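Local coordinates for protein carbohydrate kinase, FGGY (Rhodospirillum rubrum, PDB 3IFR) that probably phosphorylates D-xylulose, as a sugar kinase of the FGGY family with the two-domain fold of the actin-like ATPases, at residues S249-G254 against L453-V458. Numbering follows the deposited sequence.
Sequences SALAAG and LGWDDV
L251 meets the indole of W455 at its edge, near the ring plane, on the six-membered side. CD2 of L251 lies 3.8 Å from W455 CE3 and also touches CZ3. L251 CD1 is 4.1 Å from W455 CE3. The indole also touches P292 and I447. The CG of L251 is anti to its backbone N (chi1 -176°), and chi2 (56°) sets the methyls that meet the ring. V458 points at the end of helix 245-252. Its CG2 packs on the backbone of A252, 3.6 Å from CA. V458 CG1 lies 3.0 Å from the carbonyl O of L251, unusually short for a methyl and so doubtful in detail. The carbonyl O of L251 accepts a hydrogen bond from G254 N, at 2.7 Å. G254 has positive phi (84°) and closes the helix in a Schellman motif. The contact joins this helix end, which follows strand 238-244 of the N-terminal domain's sheet, to the loop and 3-10 turn between helix 437-448 and strand 463-468 of the C-terminal domain. The packing is mostly apolar, with no hydrogen bond across it. Within the turn, G454 N donates to D457 OD2 at 3.0 Å, on the anti lone pair. W443 touches V458, and its NE1 bonds to G454 O.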
loop_
_atom_site.group_PDB
_atom_site.type_symbol
_atom_site.label_atom_id
_atom_site.label_comp_id
_atom_site.label_asym_id
_atom_site.label_seq_id
_atom_site.Cartn_x
_atom_site.Cartn_y
_atom_site.Cartn_z
ATOM N N SER A 249 -5.531 -4.964 0.882
ATOM C CA SER A 249 -4.844 -5.523 2.042
ATOM C C SER A 249 -5.459 -5.006 3.336
ATOM O O SER A 249 -5.646 -5.769 4.278
ATOM C CB SER A 249 -3.348 -5.234 2.026
ATOM O OG SER A 249 -2.652 -6.364 1.563
ATOM N N ALA A 250 -5.787 -3.717 3.397
ATOM C CA ALA A 250 -6.401 -3.205 4.629
ATOM C C ALA A 250 -7.732 -3.938 4.891
ATOM O O ALA A 250 -7.952 -4.485 5.953
ATOM C CB ALA A 250 -6.597 -1.713 4.573
ATOM N N LEU A 251 -8.603 -3.964 3.905
ATOM C CA LEU A 251 -9.846 -4.744 3.973
ATOM C C LEU A 251 -9.646 -6.166 4.497
ATOM O O LEU A 251 -10.315 -6.598 5.396
ATOM C CB LEU A 251 -10.445 -4.832 2.572
ATOM C CG LEU A 251 -11.787 -5.547 2.558
ATOM C CD1 LEU A 251 -12.739 -4.843 3.524
ATOM C CD2 LEU A 251 -12.346 -5.619 1.124
ATOM N N ALA A 252 -8.717 -6.899 3.920
ATOM C CA ALA A 252 -8.454 -8.282 4.352
ATOM C C ALA A 252 -8.017 -8.328 5.782
ATOM O O ALA A 252 -8.272 -9.311 6.485
ATOM C CB ALA A 252 -7.385 -8.955 3.440
ATOM N N ALA A 253 -7.335 -7.293 6.234
ATOM C CA ALA A 253 -6.954 -7.267 7.640
ATOM C C ALA A 253 -8.138 -6.866 8.534
ATOM O O ALA A 253 -8.009 -6.786 9.744
ATOM C CB ALA A 253 -5.722 -6.379 7.882
ATOM N N GLY A 254 -9.291 -6.635 7.929
ATOM C CA GLY A 254 -10.469 -6.241 8.679
ATOM C C GLY A 254 -10.581 -4.767 8.994
ATOM O O GLY A 254 -11.174 -4.400 9.992
ATOM N N LEU A 453 -23.272 -11.786 3.250
ATOM C CA LEU A 453 -22.038 -11.394 3.875
ATOM C C LEU A 453 -21.816 -9.935 3.981
ATOM O O LEU A 453 -22.173 -9.212 3.129
ATOM C CB LEU A 453 -20.868 -11.994 3.133
ATOM C CG LEU A 453 -20.883 -13.498 3.097
ATOM C CD1 LEU A 453 -20.315 -13.946 1.842
ATOM C CD2 LEU A 453 -20.125 -14.007 4.267
ATOM N N GLY A 454 -21.201 -9.507 5.051
ATOM C CA GLY A 454 -20.766 -8.132 5.163
ATOM C C GLY A 454 -19.290 -7.961 4.905
ATOM O O GLY A 454 -18.590 -8.920 4.861
ATOM N N TRP A 455 -18.832 -6.730 4.748
ATOM C CA TRP A 455 -17.435 -6.419 4.519
ATOM C C TRP A 455 -16.562 -6.916 5.659
ATOM O O TRP A 455 -15.567 -7.557 5.489
ATOM C CB TRP A 455 -17.255 -4.919 4.273
ATOM C CG TRP A 455 -17.869 -4.429 3.016
ATOM C CD1 TRP A 455 -19.064 -3.880 2.890
ATOM C CD2 TRP A 455 -17.315 -4.472 1.701
ATOM N NE1 TRP A 455 -19.321 -3.567 1.616
ATOM C CE2 TRP A 455 -18.261 -3.927 0.848
ATOM C CE3 TRP A 455 -16.111 -4.917 1.165
ATOM C CZ2 TRP A 455 -18.058 -3.822 -0.509
ATOM C CZ3 TRP A 455 -15.907 -4.785 -0.144
ATOM C CH2 TRP A 455 -16.877 -4.252 -0.982
ATOM N N ASP A 456 -16.939 -6.518 6.841
ATOM C CA ASP A 456 -16.914 -7.244 8.063
ATOM C C ASP A 456 -16.375 -8.680 8.030
ATOM O O ASP A 456 -15.519 -9.073 8.779
ATOM C CB ASP A 456 -18.379 -7.306 8.451
ATOM C CG ASP A 456 -18.587 -7.180 9.871
ATOM O OD1 ASP A 456 -18.149 -6.217 10.474
ATOM O OD2 ASP A 456 -19.197 -8.094 10.400
ATOM N N ASP A 457 -16.921 -9.471 7.139
ATOM C CA ASP A 457 -16.703 -10.878 7.189
ATOM C C ASP A 457 -15.407 -11.385 6.599
ATOM O O ASP A 457 -15.055 -12.523 6.775
ATOM C CB ASP A 457 -17.927 -11.565 6.664
ATOM C CG ASP A 457 -18.991 -11.563 7.644
ATOM O OD1 ASP A 457 -18.740 -12.104 8.707
ATOM O OD2 ASP A 457 -20.050 -10.994 7.399
ATOM N N VAL A 458 -14.687 -10.500 5.941
ATOM C CA VAL A 458 -13.456 -10.822 5.300
ATOM C C VAL A 458 -12.519 -11.574 6.220
ATOM O O VAL A 458 -11.710 -12.341 5.799
ATOM C CB VAL A 458 -12.764 -9.564 4.818
ATOM C CG1 VAL A 458 -12.302 -8.736 5.960
ATOM C CG2 VAL A 458 -11.656 -9.881 3.960
#